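Local coordinates for translation initiation factor eIF-2B (Pyrococcus horikoshii, PDB 1VB5), which probably catalyses the exchange of GDP for GTP on initiation factor 2, as a member of the eIF-2B alpha/beta/delta subunit family, at residues E148-A153 against F163-D168; F136-T141 against R154-S159; I114-S119 against A169-F174; A181-D186 against A198-L203. All coordinates share one frame; numbering follows the deposited sequence.

Interaction 1: residues E148-A153 against F163-D168; sequences EGLHLA and FEVITD
Leu150 and Val165 make the first contact between helix 148-153 and strand 163-166, methyl to methyl, with Leu150 CD2 4.3 Å from Val165 CG1. The Leu150 side chain leaves the helix obliquely and only its end reaches the strand, where Arg241 of the second subunit also packs on it. One helical turn on, Ala153 carries most of the helix's share of the contact. Its CB points toward the strand and lies 3.7 Å from Phe163 CE1 and 4.2 Å from Val165 CG2. Ala153 CA stands 4.2 Å above the Phe163 ring plane, displaced toward the rim, while Ala153 O approaches Phe163 CE2 at 3.4 Å. With Phe163 CG between its backbone N and carbonyl carbon (chi1 68°), the ring turns toward the helix, and its face lies against the Ala153 backbone. Val165 is shared: Ile246 of the second subunit packs on it too, and its backbone hydrogen-bonds to that subunit. The axes of helix and strand approach to 9.7 Å and run nearly antiparallel (169°), the geometry of the second half of a beta-alpha-beta unit in a Rossmann-like sheet, where helix 148-158 returns the chain to strand 163-166.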
loop_
_atom_site.group_PDB
_atom_site.type_symbol
_atom_site.label_atom_id
_atom_site.label_comp_id
_atom_site.label_asym_id
_atom_site.label_seq_id
_atom_site.Cartn_x
_atom_site.Cartn_y
_atom_site.Cartn_z
ATOM N N GLU B 148 -4.022 1.302 12.408
ATOM C CA GLU B 148 -5.255 0.894 13.072
ATOM C C GLU B 148 -5.468 -0.597 12.787
ATOM O O GLU B 148 -6.252 -1.270 13.460
ATOM C CB GLU B 148 -6.448 1.705 12.549
ATOM C CG GLU B 148 -6.738 1.510 11.062
ATOM C CD GLU B 148 -6.011 2.512 10.162
ATOM O OE1 GLU B 148 -4.974 3.084 10.582
ATOM O OE2 GLU B 148 -6.483 2.718 9.022
ATOM N N GLY B 149 -4.760 -1.110 11.784
ATOM C CA GLY B 149 -4.889 -2.513 11.437
ATOM C C GLY B 149 -4.399 -3.412 12.559
ATOM O O GLY B 149 -4.884 -4.533 12.730
ATOM N N LEU B 150 -3.430 -2.926 13.327
ATOM C CA LEU B 150 -2.901 -3.713 14.427
ATOM C C LEU B 150 -3.958 -3.781 15.518
ATOM O O LEU B 150 -4.004 -4.740 16.280
ATOM C CB LEU B 150 -1.596 -3.103 14.957
ATOM C CG LEU B 150 -0.442 -3.153 13.946
ATOM C CD1 LEU B 150 0.797 -2.470 14.528
ATOM C CD2 LEU B 150 -0.136 -4.610 13.596
ATOM N N HIS B 151 -4.811 -2.765 15.592
ATOM C CA HIS B 151 -5.882 -2.785 16.577
ATOM C C HIS B 151 -6.822 -3.946 16.209
ATOM O O HIS B 151 -7.304 -4.665 17.079
ATOM C CB HIS B 151 -6.645 -1.460 16.567
ATOM C CG HIS B 151 -7.872 -1.464 17.428
ATOM N ND1 HIS B 151 -7.857 -1.875 18.744
ATOM C CD2 HIS B 151 -9.151 -1.115 17.158
ATOM C CE1 HIS B 151 -9.075 -1.780 19.246
ATOM N NE2 HIS B 151 -9.879 -1.321 18.304
ATOM N N LEU B 152 -7.063 -4.133 14.913
ATOM C CA LEU B 152 -7.923 -5.221 14.446
ATOM C C LEU B 152 -7.291 -6.556 14.854
ATOM O O LEU B 152 -7.980 -7.462 15.329
ATOM C CB LEU B 152 -8.058 -5.185 12.919
ATOM C CG LEU B 152 -9.246 -5.864 12.217
ATOM C CD1 LEU B 152 -8.775 -6.414 10.867
ATOM C CD2 LEU B 152 -9.834 -6.977 13.053
ATOM N N ALA B 153 -5.979 -6.669 14.662
ATOM C CA ALA B 153 -5.249 -7.886 15.009
ATOM C C ALA B 153 -5.363 -8.212 16.505
ATOM O O ALA B 153 -5.519 -9.373 16.875
ATOM C CB ALA B 153 -3.774 -7.749 14.605
ATOM N N PHE B 163 -5.278 -15.208 12.143
ATOM C CA PHE B 163 -5.022 -14.082 11.251
ATOM C C PHE B 163 -3.557 -13.947 10.888
ATOM O O PHE B 163 -2.681 -14.482 11.568
ATOM C CB PHE B 163 -5.511 -12.773 11.888
ATOM C CG PHE B 163 -4.712 -12.342 13.087
ATOM C CD1 PHE B 163 -3.518 -11.641 12.930
ATOM C CD2 PHE B 163 -5.139 -12.657 14.372
ATOM C CE1 PHE B 163 -2.760 -11.261 14.039
ATOM C CE2 PHE B 163 -4.390 -12.283 15.485
ATOM C CZ PHE B 163 -3.197 -11.583 15.320
ATOM N N GLU B 164 -3.314 -13.204 9.816
ATOM C CA GLU B 164 -1.978 -12.944 9.306
ATOM C C GLU B 164 -1.957 -11.452 8.985
ATOM O O GLU B 164 -2.907 -10.936 8.400
ATOM C CB GLU B 164 -1.763 -13.761 8.030
ATOM C CG GLU B 164 -0.324 -13.988 7.637
ATOM C CD GLU B 164 -0.200 -14.829 6.373
ATOM O OE1 GLU B 164 0.922 -15.299 6.079
ATOM O OE2 GLU B 164 -1.221 -15.017 5.672
ATOM N N VAL B 165 -0.899 -10.752 9.380
ATOM C CA VAL B 165 -0.796 -9.321 9.108
ATOM C C VAL B 165 0.207 -9.038 7.987
ATOM O O VAL B 165 1.254 -9.675 7.912
ATOM C CB VAL B 165 -0.327 -8.528 10.345
ATOM C CG1 VAL B 165 -0.452 -7.031 10.069
ATOM C CG2 VAL B 165 -1.131 -8.924 11.562
ATOM N N ILE B 166 -0.113 -8.080 7.123
ATOM C CA ILE B 166 0.775 -7.712 6.024
ATOM C C ILE B 166 0.872 -6.192 5.956
ATOM O O ILE B 166 0.148 -5.485 6.665
ATOM C CB ILE B 166 0.251 -8.239 4.649
ATOM C CG1 ILE B 166 -1.077 -7.561 4.287
ATOM C CG2 ILE B 166 0.064 -9.747 4.700
ATOM C CD1 ILE B 166 -1.647 -7.983 2.920
ATOM N N THR B 167 1.787 -5.688 5.129
ATOM C CA THR B 167 1.930 -4.243 4.953
ATOM C C THR B 167 0.939 -3.886 3.852
ATOM O O THR B 167 0.512 -4.766 3.105
ATOM C CB THR B 167 3.340 -3.866 4.481
ATOM O OG1 THR B 167 3.599 -4.501 3.228
ATOM C CG2 THR B 167 4.386 -4.316 5.500
ATOM N N ASP B 168 0.578 -2.612 3.734
ATOM C CA ASP B 168 -0.382 -2.207 2.707
ATOM C C ASP B 168 0.081 -2.565 1.284
ATOM O O ASP B 168 -0.713 -3.018 0.456
ATOM C CB ASP B 168 -0.656 -0.694 2.785
ATOM C CG ASP B 168 -1.093 -0.232 4.184
ATOM O OD1 ASP B 168 -1.468 -1.083 5.020
ATOM O OD2 ASP B 168 -1.075 0.995 4.446
#

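Interaction 2: residues F136-T141 against R154-S159; sequences FKVILT and RELEFS
Strand 136-141, bearing Val138 and Leu140, runs beneath the C-terminal half of helix 148-158, with Val138 CA and Leu156 CA the nearest pair of alpha carbons at 8.9 Å. The extended backbone alternates its side chains, turning Val138 and Leu140 toward the helix and Ile139 to the other face of the sheet. The helix answers with a single residue, Leu156, whose CD1 methyl meets both strand side chains. Its chi2 of 178° places CD1 anti to CA, extending the chain fully toward the sheet. Leu140 comes to meet it tip to tip, the methyls CD2 of Leu140 and CD1 of Leu156 lying 3.5 Å apart, a short approach for two methyls; the Leu140 chi2 of 102°, off the staggered values, and this closeness together suggest some local strain. Val138 instead crosses Leu156 at about a right angle and offers its flank: Val138 CG1 is 4.1 Å from Leu156 CD1, and Val138 CB is 4.2 Å from that same methyl. Around this trio, Ile126 of helix 120-131 and Phe163 of the next strand also touch Leu156. Polar ties lie to the side, where Glu155 makes a salt bridge and Ser159 a hydrogen bond to Arg127. Between strand and helix themselves, only apolar atoms meet, so attraction here rests on dispersion and the exclusion of water, with one leucine methyl serving both strand side chains.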
loop_
_atom_site.group_PDB
_atom_site.type_symbol
_atom_site.label_atom_id
_atom_site.label_comp_id
_atom_site.label_asym_id
_atom_site.label_seq_id
_atom_site.Cartn_x
_atom_site.Cartn_y
_atom_site.Cartn_z
ATOM N N PHE B 136 -12.244 -20.259 9.238
ATOM C CA PHE B 136 -11.641 -19.366 8.264
ATOM C C PHE B 136 -10.406 -18.689 8.843
ATOM O O PHE B 136 -10.126 -18.799 10.039
ATOM C CB PHE B 136 -12.665 -18.312 7.834
ATOM C CG PHE B 136 -13.209 -17.494 8.973
ATOM C CD1 PHE B 136 -12.522 -16.381 9.439
ATOM C CD2 PHE B 136 -14.407 -17.849 9.593
ATOM C CE1 PHE B 136 -13.015 -15.630 10.504
ATOM C CE2 PHE B 136 -14.910 -17.106 10.659
ATOM C CZ PHE B 136 -14.215 -15.994 11.117
ATOM N N LYS B 137 -9.671 -17.995 7.979
ATOM C CA LYS B 137 -8.469 -17.274 8.373
ATOM C C LYS B 137 -8.613 -15.861 7.833
ATOM O O LYS B 137 -9.314 -15.634 6.845
ATOM C CB LYS B 137 -7.218 -17.923 7.767
ATOM C CG LYS B 137 -7.024 -19.387 8.131
ATOM C CD LYS B 137 -5.845 -19.994 7.376
ATOM C CE LYS B 137 -5.779 -21.508 7.573
ATOM N NZ LYS B 137 -4.675 -22.134 6.782
ATOM N N VAL B 138 -7.942 -14.914 8.471
ATOM C CA VAL B 138 -8.017 -13.534 8.039
ATOM C C VAL B 138 -6.652 -12.944 7.691
ATOM O O VAL B 138 -5.662 -13.184 8.375
ATOM C CB VAL B 138 -8.658 -12.650 9.128
ATOM C CG1 VAL B 138 -8.759 -11.209 8.642
ATOM C CG2 VAL B 138 -10.034 -13.191 9.490
ATOM N N ILE B 139 -6.614 -12.186 6.602
ATOM C CA ILE B 139 -5.401 -11.509 6.179
ATOM C C ILE B 139 -5.778 -10.046 6.302
ATOM O O ILE B 139 -6.793 -9.615 5.753
ATOM C CB ILE B 139 -5.030 -11.837 4.710
ATOM C CG1 ILE B 139 -4.787 -13.342 4.561
ATOM C CG2 ILE B 139 -3.785 -11.062 4.306
ATOM C CD1 ILE B 139 -4.640 -13.817 3.125
ATOM N N LEU B 140 -4.984 -9.285 7.045
ATOM C CA LEU B 140 -5.274 -7.872 7.234
ATOM C C LEU B 140 -4.012 -7.029 7.140
ATOM O O LEU B 140 -2.913 -7.513 7.384
ATOM C CB LEU B 140 -5.939 -7.672 8.592
ATOM C CG LEU B 140 -5.093 -8.107 9.785
ATOM C CD1 LEU B 140 -4.482 -6.878 10.440
ATOM C CD2 LEU B 140 -5.961 -8.863 10.774
ATOM N N THR B 141 -4.181 -5.759 6.792
ATOM C CA THR B 141 -3.055 -4.850 6.649
ATOM C C THR B 141 -2.831 -4.064 7.927
ATOM O O THR B 141 -3.771 -3.814 8.677
ATOM C CB THR B 141 -3.297 -3.833 5.517
ATOM O OG1 THR B 141 -4.389 -2.974 5.876
ATOM C CG2 THR B 141 -3.626 -4.540 4.229
ATOM N N ARG B 154 -5.277 -7.193 17.355
ATOM C CA ARG B 154 -5.402 -7.385 18.800
ATOM C C ARG B 154 -6.789 -7.944 19.126
ATOM O O ARG B 154 -6.932 -8.815 19.981
ATOM C CB ARG B 154 -5.230 -6.054 19.556
ATOM C CG ARG B 154 -3.789 -5.623 19.887
ATOM C CD ARG B 154 -2.967 -5.377 18.640
ATOM N NE ARG B 154 -2.063 -4.223 18.735
ATOM C CZ ARG B 154 -2.447 -2.972 18.991
ATOM N NH1 ARG B 154 -3.730 -2.681 19.197
ATOM N NH2 ARG B 154 -1.547 -1.997 19.006
ATOM N N GLU B 155 -7.809 -7.428 18.447
ATOM C CA GLU B 155 -9.177 -7.865 18.680
ATOM C C GLU B 155 -9.429 -9.281 18.186
ATOM O O GLU B 155 -10.143 -10.046 18.840
ATOM C CB GLU B 155 -10.164 -6.902 18.017
ATOM C CG GLU B 155 -10.125 -5.490 18.589
ATOM C CD GLU B 155 -10.606 -5.421 20.033
ATOM O OE1 GLU B 155 -10.390 -4.378 20.681
ATOM O OE2 GLU B 155 -11.204 -6.403 20.521
ATOM N N LEU B 156 -8.851 -9.630 17.038
ATOM C CA LEU B 156 -9.027 -10.964 16.474
ATOM C C LEU B 156 -8.329 -11.982 17.363
ATOM O O LEU B 156 -8.782 -13.114 17.508
ATOM C CB LEU B 156 -8.455 -11.035 15.052
ATOM C CG LEU B 156 -9.230 -10.297 13.954
ATOM C CD1 LEU B 156 -8.496 -10.421 12.628
ATOM C CD2 LEU B 156 -10.633 -10.882 13.833
ATOM N N GLU B 157 -7.216 -11.564 17.954
ATOM C CA GLU B 157 -6.462 -12.431 18.847
ATOM C C GLU B 157 -7.308 -12.672 20.100
ATOM O O GLU B 157 -7.387 -13.791 20.599
ATOM C CB GLU B 157 -5.139 -11.765 19.216
ATOM C CG GLU B 157 -4.171 -12.649 19.969
ATOM C CD GLU B 157 -2.819 -11.977 20.141
ATOM O OE1 GLU B 157 -2.764 -10.914 20.803
ATOM O OE2 GLU B 157 -1.814 -12.503 19.606
ATOM N N PHE B 158 -7.945 -11.615 20.594
ATOM C CA PHE B 158 -8.794 -11.715 21.779
ATOM C C PHE B 158 -9.886 -12.759 21.527
ATOM O O PHE B 158 -10.216 -13.561 22.401
ATOM C CB PHE B 158 -9.441 -10.352 22.069
ATOM C CG PHE B 158 -10.354 -10.344 23.272
ATOM C CD1 PHE B 158 -9.845 -10.129 24.551
ATOM C CD2 PHE B 158 -11.728 -10.534 23.122
ATOM C CE1 PHE B 158 -10.689 -10.100 25.665
ATOM C CE2 PHE B 158 -12.583 -10.508 24.227
ATOM C CZ PHE B 158 -12.062 -10.291 25.503
ATOM N N SER B 159 -10.427 -12.757 20.315
ATOM C CA SER B 159 -11.502 -13.671 19.955
ATOM C C SER B 159 -11.062 -15.071 19.521
ATOM O O SER B 159 -11.904 -15.932 19.271
ATOM C CB SER B 159 -12.361 -13.033 18.861
ATOM O OG SER B 159 -12.917 -11.804 19.310
#

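Interaction 3: residues I114-S119 against A169-F174; sequences ITHSFS and AQMGLF
Met171 CG lies beside the backbone N (chi1 -68°), and an extended chi2 carries the sulfur out over His116, while the histidine ring, its CG anti to the backbone N (chi1 175°), leans out to receive it. SD then lies 4.4 Å from the ring centroid and 27° off the ring normal, a sulfur-aromatic contact over the face. Met171 SD is displaced toward His116 ND1, 4.0 Å away. The ring is held from both nitrogens, ND1 by Thr141 OG1 and NE2 by Ala198 O, which should fix its rotation. Strand 111-115 belongs to the parallel part of the Rossmann-like sheet; helix 171-175 lies on the crossover from strand 163-166 to strand 180-183 and covers the sheet face opposite helix 148-158. Thr115 accordingly points away from helix 171-175, and Ile114 toward it. Ile114 is extended along both torsions, and its CD1 ends against the last helical turn here, 4.1 Å from Phe174 CB and 4.0 Å from Phe174 C. The two side chains cross at about a right angle; the Phe174 ring leads off instead toward Arg247 of the second subunit, while Phe174 also packs on Ile139 of its own chain.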
loop_
_atom_site.group_PDB
_atom_site.type_symbol
_atom_site.label_atom_id
_atom_site.label_comp_id
_atom_site.label_asym_id
_atom_site.label_seq_id
_atom_site.Cartn_x
_atom_site.Cartn_y
_atom_site.Cartn_z
ATOM N N ILE B 114 -9.685 -11.338 3.371
ATOM C CA ILE B 114 -8.686 -10.282 3.386
ATOM C C ILE B 114 -9.426 -8.977 3.610
ATOM O O ILE B 114 -10.525 -8.775 3.080
ATOM C CB ILE B 114 -7.880 -10.215 2.059
ATOM C CG1 ILE B 114 -6.757 -9.184 2.192
ATOM C CG2 ILE B 114 -8.791 -9.844 0.903
ATOM C CD1 ILE B 114 -5.696 -9.282 1.101
ATOM N N THR B 115 -8.838 -8.100 4.415
ATOM C CA THR B 115 -9.459 -6.823 4.713
ATOM C C THR B 115 -8.377 -5.760 4.844
ATOM O O THR B 115 -7.185 -6.074 4.814
ATOM C CB THR B 115 -10.303 -6.903 6.026
ATOM O OG1 THR B 115 -11.075 -5.701 6.176
ATOM C CG2 THR B 115 -9.401 -7.088 7.241
ATOM N N HIS B 116 -8.797 -4.508 4.994
ATOM C CA HIS B 116 -7.872 -3.381 5.092
ATOM C C HIS B 116 -8.394 -2.409 6.146
ATOM O O HIS B 116 -9.603 -2.250 6.301
ATOM C CB HIS B 116 -7.765 -2.703 3.712
ATOM C CG HIS B 116 -6.945 -1.448 3.697
ATOM N ND1 HIS B 116 -5.641 -1.402 4.140
ATOM C CD2 HIS B 116 -7.242 -0.197 3.273
ATOM C CE1 HIS B 116 -5.171 -0.176 3.993
ATOM N NE2 HIS B 116 -6.121 0.575 3.468
ATOM N N SER B 117 -7.476 -1.788 6.880
ATOM C CA SER B 117 -7.814 -0.834 7.931
ATOM C C SER B 117 -8.658 -1.474 9.046
ATOM O O SER B 117 -8.711 -2.697 9.169
ATOM C CB SER B 117 -8.556 0.359 7.330
ATOM O OG SER B 117 -8.685 1.402 8.277
ATOM N N PHE B 118 -9.306 -0.640 9.858
ATOM C CA PHE B 118 -10.139 -1.126 10.954
ATOM C C PHE B 118 -11.584 -0.668 10.825
ATOM O O PHE B 118 -11.862 0.509 10.598
ATOM C CB PHE B 118 -9.598 -0.656 12.311
ATOM C CG PHE B 118 -10.472 -1.059 13.483
ATOM C CD1 PHE B 118 -10.520 -2.382 13.908
ATOM C CD2 PHE B 118 -11.289 -0.121 14.116
ATOM C CE1 PHE B 118 -11.370 -2.776 14.946
ATOM C CE2 PHE B 118 -12.145 -0.497 15.157
ATOM C CZ PHE B 118 -12.188 -1.832 15.573
ATOM N N SER B 119 -12.499 -1.618 10.976
ATOM C CA SER B 119 -13.929 -1.355 10.904
ATOM C C SER B 119 -14.615 -2.223 11.951
ATOM O O SER B 119 -14.567 -3.450 11.857
ATOM C CB SER B 119 -14.463 -1.715 9.520
ATOM O OG SER B 119 -15.873 -1.844 9.540
ATOM N N ALA B 169 1.365 -2.369 1.002
ATOM C CA ALA B 169 1.897 -2.648 -0.327
ATOM C C ALA B 169 1.854 -4.121 -0.738
ATOM O O ALA B 169 2.096 -4.454 -1.903
ATOM C CB ALA B 169 3.327 -2.110 -0.432
ATOM N N GLN B 170 1.538 -5.007 0.204
ATOM C CA GLN B 170 1.475 -6.437 -0.101
ATOM C C GLN B 170 0.064 -6.930 -0.459
ATOM O O GLN B 170 -0.124 -8.113 -0.744
ATOM C CB GLN B 170 2.006 -7.249 1.083
ATOM C CG GLN B 170 3.524 -7.364 1.172
ATOM C CD GLN B 170 3.964 -8.080 2.443
ATOM O OE1 GLN B 170 4.107 -7.462 3.498
ATOM N NE2 GLN B 170 4.154 -9.387 2.352
ATOM N N MET B 171 -0.915 -6.029 -0.450
ATOM C CA MET B 171 -2.300 -6.399 -0.754
ATOM C C MET B 171 -2.464 -7.145 -2.074
ATOM O O MET B 171 -3.295 -8.046 -2.176
ATOM C CB MET B 171 -3.203 -5.161 -0.743
ATOM C CG MET B 171 -3.367 -4.557 0.635
ATOM S SD MET B 171 -4.648 -3.292 0.721
ATOM C CE MET B 171 -3.927 -1.970 -0.291
ATOM N N GLY B 172 -1.677 -6.770 -3.078
ATOM C CA GLY B 172 -1.758 -7.440 -4.367
ATOM C C GLY B 172 -1.230 -8.861 -4.322
ATOM O O GLY B 172 -1.744 -9.746 -5.005
ATOM N N LEU B 173 -0.194 -9.094 -3.523
ATOM C CA LEU B 173 0.371 -10.432 -3.400
ATOM C C LEU B 173 -0.587 -11.357 -2.662
ATOM O O LEU B 173 -0.627 -12.556 -2.922
ATOM C CB LEU B 173 1.693 -10.390 -2.637
ATOM C CG LEU B 173 2.898 -9.819 -3.379
ATOM C CD1 LEU B 173 3.958 -9.405 -2.366
ATOM C CD2 LEU B 173 3.433 -10.864 -4.368
ATOM N N PHE B 174 -1.360 -10.804 -1.736
ATOM C CA PHE B 174 -2.280 -11.643 -0.988
ATOM C C PHE B 174 -3.749 -11.763 -1.434
ATOM O O PHE B 174 -4.413 -12.683 -0.963
ATOM C CB PHE B 174 -2.212 -11.288 0.503
ATOM C CG PHE B 174 -0.922 -11.704 1.164
ATOM C CD1 PHE B 174 0.214 -10.905 1.078
ATOM C CD2 PHE B 174 -0.839 -12.914 1.849
ATOM C CE1 PHE B 174 1.421 -11.301 1.666
ATOM C CE2 PHE B 174 0.362 -13.324 2.443
ATOM C CZ PHE B 174 1.494 -12.514 2.351
#

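Interaction 4: residues A181-D186 against A198-L203; sequences AIVGAD and AGTYLL
Thr200 OG1 is gripped twice, by hydrogen bonds with Lys197 O and with Asn196 ND2, consistent with the methyl branch being the one that faces Val183. With OG1 beside the backbone N (chi1 -56°), the methyl CG2 is anti to that N and lies 3.9 Å from Val183 CG2, the two side chains sliding past each other in opposite directions. Val183 therefore works with both branches. While CG2 meets the threonine, CG1 reaches Leu203 CD1 at 3.8 Å, tip to tip. Leu203 stands one turn further along helix 200-209, its chi1 of -153° carrying CG away from the backbone N and out toward the strand. Gly199, at the N-cap position with a positive phi (113°), starts this helix, and its carbonyl O accepts the first turn's bond from Leu203 N at 3.1 Å. Tyr201 N is bound by Asp252 OD2 from strand 251-254. Phe214 of the neighbouring strand 214-217 packs on both Val183 and Thr200; Met171 and Cys175 pack on Leu203, and a disulfide joins Cys175 to Cys207 on the same helix 200-209. The chemistry is divided: the threonine hydroxyl is spent on the end of strand 194-197, which leads into the helix, leaving a methyl for the sheet, so strand 180-183 meets the helix through aliphatic carbon alone, with no buried hydroxyl left for the strand to satisfy.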
loop_
_atom_site.group_PDB
_atom_site.type_symbol
_atom_site.label_atom_id
_atom_site.label_comp_id
_atom_site.label_asym_id
_atom_site.label_seq_id
_atom_site.Cartn_x
_atom_site.Cartn_y
_atom_site.Cartn_z
ATOM N N ALA B 181 -13.023 -10.815 -0.022
ATOM C CA ALA B 181 -12.569 -9.590 0.608
ATOM C C ALA B 181 -13.770 -8.888 1.238
ATOM O O ALA B 181 -14.850 -8.827 0.641
ATOM C CB ALA B 181 -11.911 -8.681 -0.430
ATOM N N ILE B 182 -13.574 -8.370 2.447
ATOM C CA ILE B 182 -14.621 -7.666 3.167
ATOM C C ILE B 182 -14.022 -6.446 3.848
ATOM O O ILE B 182 -13.190 -6.578 4.744
ATOM C CB ILE B 182 -15.273 -8.561 4.254
ATOM C CG1 ILE B 182 -15.908 -9.794 3.611
ATOM C CG2 ILE B 182 -16.337 -7.774 5.012
ATOM C CD1 ILE B 182 -16.572 -10.743 4.607
ATOM N N VAL B 183 -14.431 -5.259 3.413
ATOM C CA VAL B 183 -13.942 -4.026 4.009
ATOM C C VAL B 183 -15.129 -3.191 4.473
ATOM O O VAL B 183 -16.274 -3.451 4.090
ATOM C CB VAL B 183 -13.107 -3.194 3.003
ATOM C CG1 VAL B 183 -11.923 -4.026 2.494
ATOM C CG2 VAL B 183 -13.978 -2.739 1.838
ATOM N N GLY B 184 -14.856 -2.201 5.312
ATOM C CA GLY B 184 -15.914 -1.339 5.800
ATOM C C GLY B 184 -16.076 -0.162 4.859
ATOM O O GLY B 184 -15.667 -0.228 3.696
ATOM N N ALA B 185 -16.664 0.917 5.362
ATOM C CA ALA B 185 -16.874 2.115 4.569
ATOM C C ALA B 185 -17.183 3.305 5.465
ATOM O O ALA B 185 -17.865 3.168 6.485
ATOM C CB ALA B 185 -18.018 1.901 3.594
ATOM N N ASP B 186 -16.669 4.466 5.079
ATOM C CA ASP B 186 -16.906 5.698 5.813
ATOM C C ASP B 186 -18.078 6.408 5.143
ATOM O O ASP B 186 -18.744 7.238 5.749
ATOM C CB ASP B 186 -15.654 6.580 5.778
ATOM C CG ASP B 186 -14.494 5.958 6.528
ATOM O OD1 ASP B 186 -14.492 6.005 7.779
ATOM O OD2 ASP B 186 -13.589 5.404 5.870
ATOM N N ALA B 198 -7.629 5.068 2.671
ATOM C CA ALA B 198 -6.775 5.094 1.492
ATOM C C ALA B 198 -6.147 3.720 1.293
ATOM O O ALA B 198 -5.610 3.133 2.234
ATOM C CB ALA B 198 -5.690 6.143 1.665
ATOM N N GLY B 199 -6.215 3.211 0.066
ATOM C CA GLY B 199 -5.657 1.902 -0.214
ATOM C C GLY B 199 -6.721 0.870 -0.565
ATOM O O GLY B 199 -6.422 -0.132 -1.221
ATOM N N THR B 200 -7.958 1.111 -0.128
ATOM C CA THR B 200 -9.067 0.195 -0.392
ATOM C C THR B 200 -9.251 0.024 -1.898
ATOM O O THR B 200 -9.535 -1.073 -2.380
ATOM C CB THR B 200 -10.394 0.728 0.218
ATOM O OG1 THR B 200 -10.217 0.963 1.622
ATOM C CG2 THR B 200 -11.514 -0.280 0.013
ATOM N N TYR B 201 -9.085 1.121 -2.632
ATOM C CA TYR B 201 -9.210 1.115 -4.086
ATOM C C TYR B 201 -8.217 0.112 -4.684
ATOM O O TYR B 201 -8.571 -0.691 -5.551
ATOM C CB TYR B 201 -8.942 2.531 -4.617
ATOM C CG TYR B 201 -8.843 2.663 -6.126
ATOM C CD1 TYR B 201 -9.895 2.272 -6.960
ATOM C CD2 TYR B 201 -7.702 3.213 -6.719
ATOM C CE1 TYR B 201 -9.815 2.430 -8.350
ATOM C CE2 TYR B 201 -7.610 3.373 -8.105
ATOM C CZ TYR B 201 -8.666 2.984 -8.913
ATOM O OH TYR B 201 -8.583 3.163 -10.276
ATOM N N LEU B 202 -6.975 0.149 -4.207
ATOM C CA LEU B 202 -5.950 -0.767 -4.714
ATOM C C LEU B 202 -6.326 -2.207 -4.400
ATOM O O LEU B 202 -6.115 -3.105 -5.216
ATOM C CB LEU B 202 -4.585 -0.448 -4.094
ATOM C CG LEU B 202 -4.118 0.998 -4.274
ATOM C CD1 LEU B 202 -2.769 1.204 -3.584
ATOM C CD2 LEU B 202 -4.029 1.315 -5.759
ATOM N N LEU B 203 -6.883 -2.431 -3.216
ATOM C CA LEU B 203 -7.287 -3.779 -2.835
ATOM C C LEU B 203 -8.376 -4.208 -3.815
ATOM O O LEU B 203 -8.380 -5.337 -4.308
ATOM C CB LEU B 203 -7.857 -3.793 -1.410
ATOM C CG LEU B 203 -7.777 -5.076 -0.573
ATOM C CD1 LEU B 203 -8.866 -5.072 0.487
ATOM C CD2 LEU B 203 -7.911 -6.284 -1.448
#

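From the N terminus, 114-119 opens interaction 3, the longest loop, which closes only at 169-174. Within it, 136-141 opens interaction 2 and 148-153 opens interaction 1 before 154-159 closes interaction 2 and 163-168 closes interaction 1. These two cross because the earlier half of helix 148-158 meets the later strand and its later half the earlier strand; the shared helix is thus fixed to two adjacent strands. Interaction 3 ties the other face of the same sheet to helix 171-175. Interaction 4 follows in series, its shorter loop from 181-186 to 198-203 setting helix 200-209 against strand 180-183, the neighbour of 111-115. Interactions 1, 3 and 4 also adjoin the second subunit; interaction 2 does not.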